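Long-range contacts in thiosulfate sulfurtransferase (Pseudomonas aeruginosa, PDB 1YT8), which probably transfers a sulfur atom from thiosulfate to cyanide, through a chain of several rhodanese-like domains: residues G263-D268 / G346-V351; R256-R261 / A335-S340; T282-D287 / A323-V328; L267-L272 / D353-A358; R21-L26 / A318-A323. All coordinates share one frame; numbering follows the deposited sequence.

Interaction 1 of 5, residues G263-D268 / G346-V351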
# COMPACT_ATOMS: atom_id res chain seq x y z
N GLY A 263 -9.63 11.47 -19.60
CA GLY A 263 -8.43 11.53 -20.41
C GLY A 263 -7.58 10.27 -20.37
O GLY A 263 -6.40 10.31 -20.72
N VAL A 264 -8.17 9.17 -19.93
CA VAL A 264 -7.45 7.90 -19.87
C VAL A 264 -7.06 7.49 -21.29
O VAL A 264 -7.88 7.54 -22.20
CB VAL A 264 -8.32 6.80 -19.23
CG1 VAL A 264 -7.62 5.45 -19.32
CG2 VAL A 264 -8.62 7.16 -17.78
N GLU A 265 -5.81 7.10 -21.47
CA GLU A 265 -5.33 6.68 -22.78
C GLU A 265 -5.68 5.22 -23.05
O GLU A 265 -5.99 4.47 -22.12
CB GLU A 265 -3.81 6.88 -22.88
CG GLU A 265 -3.38 8.34 -22.84
CD GLU A 265 -1.88 8.51 -22.95
OE1 GLU A 265 -1.28 7.94 -23.88
OE2 GLU A 265 -1.30 9.23 -22.11
N ARG A 266 -5.63 4.82 -24.32
CA ARG A 266 -5.93 3.44 -24.70
C ARG A 266 -4.67 2.82 -25.30
O ARG A 266 -3.85 3.51 -25.90
CB ARG A 266 -7.05 3.40 -25.76
CG ARG A 266 -8.22 4.36 -25.53
CD ARG A 266 -8.86 4.20 -24.16
NE ARG A 266 -9.31 2.84 -23.87
CZ ARG A 266 -9.88 2.47 -22.73
NH1 ARG A 266 -10.08 3.37 -21.78
NH2 ARG A 266 -10.26 1.22 -22.54
N LEU A 267 -4.52 1.50 -25.15
CA LEU A 267 -3.38 0.78 -25.69
C LEU A 267 -3.75 -0.66 -25.99
O LEU A 267 -4.66 -1.22 -25.37
CB LEU A 267 -2.22 0.73 -24.69
CG LEU A 267 -1.39 1.96 -24.32
CD1 LEU A 267 -0.34 1.52 -23.31
CD2 LEU A 267 -0.73 2.56 -25.55
N ASP A 268 -3.05 -1.26 -26.94
CA ASP A 268 -3.24 -2.67 -27.26
C ASP A 268 -1.90 -3.30 -26.91
O ASP A 268 -0.95 -2.59 -26.60
CB ASP A 268 -3.60 -2.90 -28.74
CG ASP A 268 -2.68 -2.17 -29.70
OD1 ASP A 268 -1.51 -1.92 -29.36
OD2 ASP A 268 -3.14 -1.87 -30.82
N GLY A 346 -3.60 13.03 -11.42
CA GLY A 346 -2.47 13.47 -12.23
C GLY A 346 -1.59 12.44 -12.90
O GLY A 346 -0.55 12.80 -13.47
N TRP A 347 -1.97 11.17 -12.86
CA TRP A 347 -1.15 10.13 -13.49
C TRP A 347 -1.41 9.96 -14.97
O TRP A 347 -2.53 10.15 -15.45
CB TRP A 347 -1.38 8.77 -12.82
CG TRP A 347 -0.92 8.67 -11.41
CD1 TRP A 347 -1.66 8.88 -10.28
CD2 TRP A 347 0.41 8.37 -10.97
NE1 TRP A 347 -0.87 8.73 -9.16
CE2 TRP A 347 0.41 8.42 -9.56
CE3 TRP A 347 1.61 8.07 -11.64
CZ2 TRP A 347 1.55 8.17 -8.79
CZ3 TRP A 347 2.75 7.83 -10.88
CH2 TRP A 347 2.71 7.88 -9.47
N GLN A 348 -0.36 9.62 -15.71
CA GLN A 348 -0.51 9.32 -17.13
C GLN A 348 -0.89 7.85 -17.03
O GLN A 348 -0.11 7.02 -16.55
CB GLN A 348 0.80 9.47 -17.89
CG GLN A 348 0.76 8.83 -19.27
CD GLN A 348 1.92 9.24 -20.16
OE1 GLN A 348 3.03 9.48 -19.68
NE2 GLN A 348 1.68 9.31 -21.46
N VAL A 349 -2.10 7.52 -17.46
CA VAL A 349 -2.57 6.16 -17.35
C VAL A 349 -3.32 5.69 -18.59
O VAL A 349 -4.03 6.46 -19.24
CB VAL A 349 -3.49 6.01 -16.11
CG1 VAL A 349 -4.65 6.99 -16.20
CG2 VAL A 349 -3.99 4.58 -15.97
N ALA A 350 -3.16 4.41 -18.90
CA ALA A 350 -3.81 3.81 -20.05
C ALA A 350 -4.47 2.50 -19.63
O ALA A 350 -4.06 1.88 -18.65
CB ALA A 350 -2.79 3.54 -21.14
N VAL A 351 -5.51 2.11 -20.36
CA VAL A 351 -6.20 0.85 -20.11
C VAL A 351 -5.85 -0.03 -21.31
O VAL A 351 -5.90 0.42 -22.46
CB VAL A 351 -7.73 1.04 -20.03
CG1 VAL A 351 -8.42 -0.31 -20.02
CG2 VAL A 351 -8.08 1.82 -18.76
O HOH W 1 -3.64 9.90 -18.97
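E265 and A350 form a parallel pair with their CA atoms 4.2 Å apart, and the short strands 265-267 and 348-351 diverge by 46°, a marked twist for neighbours at the border of a rhodanese-like sheet in which 265-267 is an edge strand. E265 grips the partner strand from both ends of its backbone: its N donates to V349 O (2.9 Å), and its O accepts from V351 N (3.0 Å). A longer bond from L267 N to V351 O (3.2 Å) continues the pairing; ahead of the E265 bonds, water 1 accepts from V349 N and donates to G263 O.

On the E265 and A350 side, the glutamate chain runs extended until OE2 offers its syn lone pair to Q348 NE2 (3.1 Å), almost in the amide plane. The other end of that amide, Q348 OE1, accepts from R281 NH2, so both polar atoms of the glutamine are used. L267 CG rests on A350 CB (3.8 Å), whose small size leaves room for W275 of helix 269-277 against both.

On the R266 and V351 side, bends at chi2 and chi3 (-55° and -56°) turn CD and NE of the arginine back. V351 CB lies over one guanidinium face, and NH2 is 3.5 Å from V351 CG1. V264 CG1 packs on V351 CG2 (3.7 Å), branched residues that suit the buried side facing helix 334-344. R266 NH2 is salt-bridged to D353 and NH1 bonds N336 OD1. An arginine whose charge is met by D353 can thus lie on a valine, giving the border strand both polar and apolar attachment.

Interaction 2 of 5, residues R256-R261 / A335-S340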
# COMPACT_ATOMS: atom_id res chain seq x y z
N ARG A 256 -16.26 3.05 -19.57
CA ARG A 256 -15.41 3.53 -20.65
C ARG A 256 -15.66 5.02 -20.88
O ARG A 256 -14.72 5.77 -21.18
CB ARG A 256 -15.68 2.73 -21.93
CG ARG A 256 -14.91 3.22 -23.16
CD ARG A 256 -13.40 3.33 -22.91
NE ARG A 256 -12.68 3.71 -24.12
CZ ARG A 256 -12.34 2.86 -25.09
NH1 ARG A 256 -12.65 1.57 -24.98
NH2 ARG A 256 -11.71 3.30 -26.17
N ALA A 257 -16.90 5.46 -20.74
CA ALA A 257 -17.24 6.86 -20.92
C ALA A 257 -16.57 7.71 -19.84
O ALA A 257 -16.09 8.82 -20.10
CB ALA A 257 -18.75 7.05 -20.89
N VAL A 258 -16.55 7.20 -18.61
CA VAL A 258 -15.92 7.92 -17.50
C VAL A 258 -14.42 8.04 -17.76
O VAL A 258 -13.83 9.10 -17.57
CB VAL A 258 -16.16 7.19 -16.16
CG1 VAL A 258 -15.42 7.91 -15.03
CG2 VAL A 258 -17.65 7.14 -15.86
N ALA A 259 -13.81 6.94 -18.20
CA ALA A 259 -12.38 6.92 -18.50
C ALA A 259 -12.05 7.90 -19.63
O ALA A 259 -11.07 8.65 -19.54
CB ALA A 259 -11.95 5.51 -18.88
N ASP A 260 -12.85 7.89 -20.69
CA ASP A 260 -12.59 8.81 -21.80
C ASP A 260 -12.69 10.25 -21.31
O ASP A 260 -11.89 11.10 -21.69
CB ASP A 260 -13.59 8.59 -22.94
CG ASP A 260 -13.41 7.26 -23.64
OD1 ASP A 260 -12.28 6.72 -23.64
OD2 ASP A 260 -14.39 6.75 -24.23
N ARG A 261 -13.67 10.50 -20.44
CA ARG A 261 -13.92 11.83 -19.88
C ARG A 261 -12.70 12.31 -19.09
O ARG A 261 -12.35 13.49 -19.14
CB ARG A 261 -15.15 11.77 -18.97
CG ARG A 261 -16.00 13.03 -18.88
CD ARG A 261 -15.28 14.19 -18.22
NE ARG A 261 -16.22 15.24 -17.83
CZ ARG A 261 -15.87 16.38 -17.24
NH1 ARG A 261 -14.60 16.64 -16.96
NH2 ARG A 261 -16.81 17.27 -16.92
N ALA A 335 -10.75 -1.65 -14.73
CA ALA A 335 -9.58 -0.90 -15.17
C ALA A 335 -9.99 0.52 -15.59
O ALA A 335 -9.32 1.48 -15.24
CB ALA A 335 -8.90 -1.63 -16.34
N ASN A 336 -11.09 0.64 -16.33
CA ASN A 336 -11.55 1.96 -16.75
C ASN A 336 -11.85 2.88 -15.57
O ASN A 336 -11.44 4.04 -15.57
CB ASN A 336 -12.81 1.86 -17.63
CG ASN A 336 -12.50 1.48 -19.07
OD1 ASN A 336 -11.55 1.98 -19.67
ND2 ASN A 336 -13.33 0.61 -19.64
N MSE A 337 -12.57 2.37 -14.57
CA MSE A 337 -12.90 3.18 -13.41
C MSE A 337 -11.66 3.55 -12.60
O MSE A 337 -11.49 4.71 -12.23
CB MSE A 337 -13.91 2.45 -12.50
CG MSE A 337 -15.33 2.36 -13.04
SE MSE A 337 -16.11 4.01 -13.72
CE MSE A 337 -16.04 5.10 -12.11
N SER A 338 -10.80 2.58 -12.33
CA SER A 338 -9.59 2.84 -11.57
C SER A 338 -8.70 3.85 -12.29
O SER A 338 -8.11 4.74 -11.67
CB SER A 338 -8.82 1.54 -11.32
OG SER A 338 -9.57 0.65 -10.51
N ALA A 339 -8.60 3.70 -13.61
CA ALA A 339 -7.79 4.61 -14.42
C ALA A 339 -8.34 6.03 -14.36
O ALA A 339 -7.58 7.00 -14.29
CB ALA A 339 -7.74 4.12 -15.87
N SER A 340 -9.67 6.17 -14.38
CA SER A 340 -10.26 7.50 -14.33
C SER A 340 -9.83 8.23 -13.05
O SER A 340 -9.59 9.44 -13.07
CB SER A 340 -11.79 7.44 -14.43
OG SER A 340 -12.40 6.98 -13.24
O HOH W 2 -13.00 -0.15 -22.58
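A259 and S340 bring helices 245-262 and 334-344 close together: A259 CA lies 4.1 Å from S340 CB, and the axes of the two short segments pass 8.0 Å apart at an angle of 27°. The small A259 and S340 allow the close approach; A259 CB also lies 3.6 Å from N336 OD1. Beside them V258 points into the partner helix, with CG1 3.6 Å from S340 OG and CB 4.0 Å from the selenium of selenomethionine M337, whose chain doubles back through bends at chi2 and chi3. S340 OG takes the crowded position between backbone N and carbonyl carbon (chi1 74°), where it bonds M337 O at 2.6 Å and so turns its polar need back into its own helix.

The other side is looser and wetter. R256 meets N336 through CA and CB; its CD lies near N336 OD1, and the guanidinium and amide planes are 39° apart. R256 NE binds D260 OD1 (3.1 Å) in the guanidinium plane, a salt bridge on the outer side of the helix. Water 2 accepts from both R256 NH1 and N336 ND2, and ND2 is further held by G332 O. No direct hydrogen bond joins the two segments, so close fit and a single bridging water carry the contact, with the buried polar groups satisfied by other partners.

Interaction 3 of 5, residues T282-D287 / A323-V328; sequences TTYLLD and ARLVLV
T283 OG1 is gripped by the guanidinium of R324, which donates from NE (3.3 Å) and more weakly from NH2 (3.4 Å), the hydroxyl oxygen lying at the edge of the group and almost in its plane. A bend at chi3 (51°) turns NE toward the threonine; NH1 is left for a salt bridge to E278, and W275 forms a cation-pi contact. The two segments are adjacent parallel strands inside the five-stranded sheet of the rhodanese fold, ordered 1-5-4-2-3. Their link in the chain includes Q312, which lines the sulfite pocket with C193.

Five backbone bonds alternate between the strands. R324 stands at one end of the series, its N donating to T282 O (2.8 Å) and its O accepting from Y284 N (2.8 Å), and V328 N closes the other end on L286 O.

On the side of Y284, L325, L286 and L327, the tyrosine ring has T282 CG2 over one face near the rim and L325 CD1 at its edge, while CE2 presses on A323 CB (3.4 Å). Its hydroxyl bonds R58 O and V320 N, so a ring suited to the apolar core still has its oxygen satisfied. L286 and L327 are buried alongside, and helix 334-344 packs on L327. On the reverse side, L285 CD1 reaches V326 CG1 and V328 CG2, 3.8 Å from each.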
# COMPACT_ATOMS: atom_id res chain seq x y z
N THR A 282 9.13 5.05 -17.04
CA THR A 282 8.79 3.96 -16.13
C THR A 282 7.35 3.57 -16.45
O THR A 282 6.46 4.42 -16.43
CB THR A 282 8.85 4.41 -14.66
OG1 THR A 282 10.19 4.77 -14.31
CG2 THR A 282 8.37 3.29 -13.75
N THR A 283 7.12 2.30 -16.76
CA THR A 283 5.78 1.82 -17.09
C THR A 283 5.39 0.66 -16.18
O THR A 283 6.00 -0.40 -16.22
CB THR A 283 5.71 1.35 -18.56
OG1 THR A 283 6.06 2.43 -19.43
CG2 THR A 283 4.30 0.87 -18.90
N TYR A 284 4.37 0.88 -15.35
CA TYR A 284 3.89 -0.14 -14.43
C TYR A 284 2.70 -0.86 -15.06
O TYR A 284 1.71 -0.23 -15.42
CB TYR A 284 3.41 0.49 -13.11
CG TYR A 284 4.44 1.26 -12.32
CD1 TYR A 284 5.41 0.60 -11.57
CD2 TYR A 284 4.40 2.66 -12.27
CE1 TYR A 284 6.32 1.32 -10.77
CE2 TYR A 284 5.31 3.38 -11.48
CZ TYR A 284 6.26 2.70 -10.74
OH TYR A 284 7.15 3.41 -9.97
N LEU A 285 2.79 -2.18 -15.19
CA LEU A 285 1.70 -2.99 -15.75
C LEU A 285 0.96 -3.56 -14.54
O LEU A 285 1.48 -4.43 -13.85
CB LEU A 285 2.27 -4.12 -16.61
CG LEU A 285 1.25 -5.05 -17.28
CD1 LEU A 285 0.31 -4.24 -18.18
CD2 LEU A 285 1.99 -6.11 -18.09
N LEU A 286 -0.26 -3.08 -14.31
CA LEU A 286 -1.05 -3.48 -13.14
C LEU A 286 -2.42 -4.13 -13.40
O LEU A 286 -3.21 -3.61 -14.18
CB LEU A 286 -1.24 -2.26 -12.25
CG LEU A 286 0.02 -1.40 -12.05
CD1 LEU A 286 -0.37 -0.10 -11.38
CD2 LEU A 286 1.04 -2.16 -11.23
N ASP A 287 -2.68 -5.24 -12.71
CA ASP A 287 -3.93 -6.00 -12.82
C ASP A 287 -4.85 -5.58 -11.66
O ASP A 287 -4.55 -5.86 -10.50
CB ASP A 287 -3.63 -7.50 -12.72
CG ASP A 287 -4.81 -8.38 -13.09
OD1 ASP A 287 -5.94 -8.11 -12.62
OD2 ASP A 287 -4.61 -9.37 -13.83
N ALA A 323 5.55 8.71 -13.47
CA ALA A 323 5.60 7.45 -14.21
C ALA A 323 4.32 7.21 -15.00
O ALA A 323 3.37 7.99 -14.91
CB ALA A 323 5.84 6.28 -13.26
N ARG A 324 4.31 6.11 -15.74
CA ARG A 324 3.22 5.70 -16.61
C ARG A 324 2.57 4.41 -16.08
O ARG A 324 3.28 3.49 -15.69
CB ARG A 324 3.82 5.45 -18.00
CG ARG A 324 2.97 5.80 -19.16
CD ARG A 324 3.84 6.20 -20.36
NE ARG A 324 4.91 5.25 -20.70
CZ ARG A 324 5.66 5.36 -21.79
NH1 ARG A 324 5.45 6.37 -22.63
NH2 ARG A 324 6.62 4.48 -22.06
N LEU A 325 1.24 4.34 -16.09
CA LEU A 325 0.52 3.15 -15.62
C LEU A 325 -0.37 2.53 -16.71
O LEU A 325 -1.04 3.24 -17.45
CB LEU A 325 -0.37 3.49 -14.42
CG LEU A 325 0.23 3.66 -13.02
CD1 LEU A 325 1.30 4.73 -13.02
CD2 LEU A 325 -0.88 4.01 -12.05
N VAL A 326 -0.36 1.20 -16.79
CA VAL A 326 -1.19 0.48 -17.76
C VAL A 326 -2.04 -0.51 -16.96
O VAL A 326 -1.51 -1.39 -16.28
CB VAL A 326 -0.34 -0.29 -18.79
CG1 VAL A 326 -1.25 -1.08 -19.72
CG2 VAL A 326 0.51 0.67 -19.58
N LEU A 327 -3.36 -0.36 -17.02
CA LEU A 327 -4.24 -1.22 -16.24
C LEU A 327 -4.91 -2.37 -16.99
O LEU A 327 -5.39 -2.20 -18.12
CB LEU A 327 -5.31 -0.37 -15.55
CG LEU A 327 -4.80 0.81 -14.72
CD1 LEU A 327 -5.96 1.36 -13.88
CD2 LEU A 327 -3.65 0.36 -13.81
N VAL A 328 -4.94 -3.52 -16.32
CA VAL A 328 -5.52 -4.74 -16.88
C VAL A 328 -6.76 -5.26 -16.14
O VAL A 328 -6.81 -5.26 -14.91
CB VAL A 328 -4.48 -5.89 -16.85
CG1 VAL A 328 -5.09 -7.17 -17.43
CG2 VAL A 328 -3.24 -5.49 -17.63

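Interaction 4 of 5, residues L267-L272 / D353-A358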
# COMPACT_ATOMS: atom_id res chain seq x y z
N LEU A 267 -4.52 1.50 -25.15
CA LEU A 267 -3.38 0.78 -25.69
C LEU A 267 -3.75 -0.66 -25.99
O LEU A 267 -4.66 -1.22 -25.37
CB LEU A 267 -2.22 0.73 -24.69
CG LEU A 267 -1.39 1.96 -24.32
CD1 LEU A 267 -0.34 1.52 -23.31
CD2 LEU A 267 -0.73 2.56 -25.55
N ASP A 268 -3.05 -1.26 -26.94
CA ASP A 268 -3.24 -2.67 -27.26
C ASP A 268 -1.90 -3.30 -26.91
O ASP A 268 -0.95 -2.59 -26.60
CB ASP A 268 -3.60 -2.90 -28.74
CG ASP A 268 -2.68 -2.17 -29.70
OD1 ASP A 268 -1.51 -1.92 -29.36
OD2 ASP A 268 -3.14 -1.87 -30.82
N LEU A 269 -1.82 -4.63 -26.95
CA LEU A 269 -0.58 -5.31 -26.61
C LEU A 269 0.64 -4.72 -27.32
O LEU A 269 1.70 -4.56 -26.71
CB LEU A 269 -0.70 -6.81 -26.93
CG LEU A 269 -1.64 -7.58 -26.00
CD1 LEU A 269 -1.80 -9.02 -26.49
CD2 LEU A 269 -1.09 -7.56 -24.58
N ALA A 270 0.50 -4.38 -28.60
CA ALA A 270 1.61 -3.80 -29.35
C ALA A 270 1.98 -2.44 -28.75
O ALA A 270 3.15 -2.10 -28.65
CB ALA A 270 1.23 -3.65 -30.82
N GLY A 271 0.96 -1.68 -28.36
CA GLY A 271 1.21 -0.37 -27.77
C GLY A 271 1.93 -0.50 -26.45
O GLY A 271 2.78 0.31 -26.11
N LEU A 272 1.57 -1.54 -25.69
CA LEU A 272 2.20 -1.79 -24.40
C LEU A 272 3.68 -2.10 -24.60
O LEU A 272 4.54 -1.50 -23.95
CB LEU A 272 1.53 -2.97 -23.70
CG LEU A 272 2.21 -3.50 -22.43
CD1 LEU A 272 2.31 -2.38 -21.41
CD2 LEU A 272 1.44 -4.68 -21.87
N ASP A 353 -6.54 -2.55 -24.05
CA ASP A 353 -7.67 -3.09 -24.80
C ASP A 353 -7.29 -4.27 -25.69
O ASP A 353 -6.11 -4.50 -25.98
CB ASP A 353 -8.29 -2.01 -25.70
CG ASP A 353 -8.81 -0.82 -24.93
OD1 ASP A 353 -9.40 -1.03 -23.84
OD2 ASP A 353 -8.66 0.32 -25.42
N GLY A 354 -8.30 -5.01 -26.14
CA GLY A 354 -8.08 -6.14 -27.03
C GLY A 354 -7.53 -7.42 -26.43
O GLY A 354 -7.09 -8.30 -27.17
N LEU A 355 -7.55 -7.54 -25.11
CA LEU A 355 -7.05 -8.74 -24.46
C LEU A 355 -8.04 -9.89 -24.58
O LEU A 355 -9.25 -9.69 -24.55
CB LEU A 355 -6.77 -8.47 -22.98
CG LEU A 355 -5.71 -7.42 -22.63
CD1 LEU A 355 -5.62 -7.28 -21.11
CD2 LEU A 355 -4.36 -7.82 -23.21
N SER A 356 -7.51 -11.10 -24.72
CA SER A 356 -8.34 -12.30 -24.82
C SER A 356 -7.94 -13.23 -23.69
O SER A 356 -6.93 -13.01 -23.02
CB SER A 356 -8.13 -12.99 -26.17
OG SER A 356 -6.81 -13.48 -26.30
N GLU A 357 -8.74 -14.27 -23.46
CA GLU A 357 -8.47 -15.22 -22.39
C GLU A 357 -7.07 -15.82 -22.46
O GLU A 357 -6.47 -16.15 -21.44
CB GLU A 357 -9.52 -16.33 -22.42
CG GLU A 357 -10.96 -15.82 -22.46
CD GLU A 357 -11.98 -16.93 -22.45
OE1 GLU A 357 -11.82 -17.90 -23.22
OE2 GLU A 357 -12.97 -16.84 -21.69
N ALA A 358 -6.55 -15.95 -23.68
CA ALA A 358 -5.22 -16.52 -23.89
C ALA A 358 -4.09 -15.66 -23.34
O ALA A 358 -3.02 -16.17 -23.01
CB ALA A 358 -5.00 -16.79 -25.37
O HOH W 3 -4.24 -6.10 -27.18
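The flat carbonyl of L267 and the carboxylate of D353 lie next to each other: D353 N donates to L267 O (2.7 Å), and the side chain sits beside this bond, with D353 CB 3.7 Å and CG 4.2 Å from L267 O. That carboxylate is the one that pairs with R266. The second carboxylate, that of D268, is met at OD1 by G271 N (2.7 Å), nearly end-on to the C-O bond; chi1 of 48° tucks CG over the backbone for this N-cap of helix 269-277. Aspartate suits the place because its short side chain returns to an N-H that no helix carbonyl can reach.

Water 3 joins the segments a little further on, accepting from L269 N (2.8 Å) and donating to D353 O (2.7 Å). Beyond it, L269 CD2 touches L355 CD2 (3.6 Å), the side chains crossing at about a right angle, and L355 goes on to V328 of the sheet. G354 makes the bend between D353 and L355 with a positive phi. At this surface contact two of the first three helix N-H groups, those of L269 and G271, are answered by a water and a carboxylate, and the negative charge of D268 probably interacts favourably with the helix dipole.

Interaction 5 of 5, residues R21-L26 / A318-A323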
# COMPACT_ATOMS: atom_id res chain seq x y z
N ARG A 21 6.54 17.68 -14.11
CA ARG A 21 6.06 16.31 -14.19
C ARG A 21 7.10 15.35 -14.76
O ARG A 21 6.78 14.44 -15.53
CB ARG A 21 4.76 16.26 -14.99
CG ARG A 21 3.69 17.09 -14.31
CD ARG A 21 2.41 17.21 -15.10
NE ARG A 21 1.55 18.21 -14.48
CZ ARG A 21 0.37 18.57 -14.96
NH1 ARG A 21 -0.11 18.01 -16.06
NH2 ARG A 21 -0.34 19.50 -14.33
N ARG A 22 8.36 15.57 -14.38
CA ARG A 22 9.46 14.70 -14.80
C ARG A 22 9.52 13.57 -13.77
O ARG A 22 9.31 13.80 -12.58
CB ARG A 22 10.79 15.46 -14.79
CG ARG A 22 10.89 16.59 -15.81
CD ARG A 22 12.34 17.09 -15.93
NE ARG A 22 12.81 17.77 -14.72
CZ ARG A 22 12.66 19.08 -14.49
NH1 ARG A 22 12.05 19.85 -15.37
NH2 ARG A 22 13.14 19.61 -13.36
N GLU A 23 9.81 12.35 -14.22
CA GLU A 23 9.88 11.22 -13.31
C GLU A 23 10.88 11.41 -12.19
O GLU A 23 11.99 11.91 -12.41
CB GLU A 23 10.22 9.94 -14.07
CG GLU A 23 9.16 9.52 -15.07
CD GLU A 23 9.38 8.10 -15.57
OE1 GLU A 23 10.38 7.47 -15.16
OE2 GLU A 23 8.54 7.62 -16.36
N LEU A 24 10.48 11.02 -10.99
CA LEU A 24 11.35 11.12 -9.82
C LEU A 24 10.84 10.18 -8.74
O LEU A 24 9.66 9.83 -8.69
CB LEU A 24 11.38 12.56 -9.29
CG LEU A 24 10.09 13.15 -8.69
CD1 LEU A 24 9.94 12.72 -7.23
CD2 LEU A 24 10.15 14.66 -8.77
N ALA A 25 11.76 9.76 -7.87
CA ALA A 25 11.41 8.90 -6.76
C ALA A 25 12.00 9.55 -5.51
O ALA A 25 13.22 9.62 -5.36
CB ALA A 25 11.99 7.50 -6.96
N LEU A 26 11.12 10.07 -4.65
CA LEU A 26 11.53 10.72 -3.40
C LEU A 26 11.26 9.68 -2.33
O LEU A 26 10.10 9.45 -1.95
CB LEU A 26 10.69 11.97 -3.16
CG LEU A 26 10.93 12.74 -1.86
CD1 LEU A 26 12.38 13.20 -1.79
CD2 LEU A 26 10.00 13.94 -1.80
N ALA A 318 3.16 2.64 -7.42
CA ALA A 318 3.69 3.64 -8.35
C ALA A 318 4.40 4.71 -7.53
O ALA A 318 3.87 5.80 -7.32
CB ALA A 318 2.56 4.24 -9.17
N SER A 319 5.60 4.38 -7.06
CA SER A 319 6.39 5.27 -6.23
C SER A 319 7.13 6.35 -7.03
O SER A 319 7.60 7.33 -6.46
CB SER A 319 7.37 4.45 -5.40
OG SER A 319 6.66 3.50 -4.62
N VAL A 320 7.23 6.15 -8.34
CA VAL A 320 7.89 7.12 -9.19
C VAL A 320 6.82 8.09 -9.68
O VAL A 320 6.03 7.76 -10.57
CB VAL A 320 8.56 6.45 -10.41
CG1 VAL A 320 9.12 7.51 -11.35
CG2 VAL A 320 9.66 5.50 -9.95
N ARG A 321 6.78 9.28 -9.09
CA ARG A 321 5.81 10.29 -9.48
C ARG A 321 6.19 10.73 -10.89
O ARG A 321 7.35 11.06 -11.15
CB ARG A 321 5.85 11.47 -8.51
CG ARG A 321 4.77 12.52 -8.74
CD ARG A 321 3.36 11.93 -8.66
NE ARG A 321 2.35 12.98 -8.67
CZ ARG A 321 1.05 12.79 -8.92
NH1 ARG A 321 0.60 11.57 -9.19
NH2 ARG A 321 0.22 13.82 -8.90
N GLY A 322 5.22 10.74 -11.80
CA GLY A 322 5.51 11.12 -13.17
C GLY A 322 5.58 9.90 -14.08
O GLY A 322 5.65 10.03 -15.30
N ALA A 323 5.55 8.71 -13.47
CA ALA A 323 5.60 7.45 -14.21
C ALA A 323 4.32 7.21 -15.00
O ALA A 323 3.37 7.99 -14.91
CB ALA A 323 5.84 6.28 -13.26
O HOH W 4 6.18 12.37 -16.83
O HOH W 5 6.92 14.13 -11.10
O HOH W 6 8.28 9.81 -5.12
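L24 and R321 form an isolated antiparallel hydrogen-bonded pair: L24 N donates to R321 O (3.1 Å), and R321 N returns a weak, bent bond to L24 O (3.0 Å, 124°). Two CA-H...O contacts support it, E23 CA to R321 O and V320 CA to L24 O, each 3.3 Å.

Waters extend the pairing. Water 4 donates to G322 O (2.8 Å), though its very short approach to R21 O is doubtful, and at the far end water 6 accepts from L26 N and donates to S319 O (2.9 Å), bridging the two backbones.

Shape explains the glycine. G322 is the third residue of a type II turn from V320 to A323, with a phi of 104°. A CB here would point at the E23 backbone, within about 3.1 Å of E23 CA, and the positive phi would also press it on R321 O.

Apolar contact is modest: V320 CG1 lies against E23 CB (3.8 Å), and A25 CB is near V320 CG2. The methylenes of E23 thus pack, CG also resting on G322 O (3.6 Å), while the extended chain lays the carboxylate against A323 at the end of the turn. There OE1 is salt-bridged to R61, and OE2 to R281 as well as hydrogen-bonded to T282 N, a good use for a buried acid. R321 leads away, with NH2 on M345 O and its guanidinium in cation-pi contact with W347.

The contact joins two rhodanese-like domains, setting the entry to strand 25-28 against the turn before strand 324-328; helix 11-20 packs on L24 and R321, and strand 283-287 borders the turn at A323.

From the N terminus, interaction 5 opens first and is also the first to close: 21-26 waits nearly 300 residues for 318-323, tying one rhodanese-like domain to another and crossing all four other contacts. Interaction 2 then pairs helices 245-262 and 334-344. The chain continues from the first helix into strand 265-267 and from the second into 348-352, the pair of interaction 1, which crosses interaction 2. Interaction 4 starts from the same L267 and D268 and closes just past the end of strand 348-352. Interaction 3, the innermost loop, nests inside interactions 1, 2 and 4, sits next to interaction 1 in the sheet, and shares A323 with interaction 5.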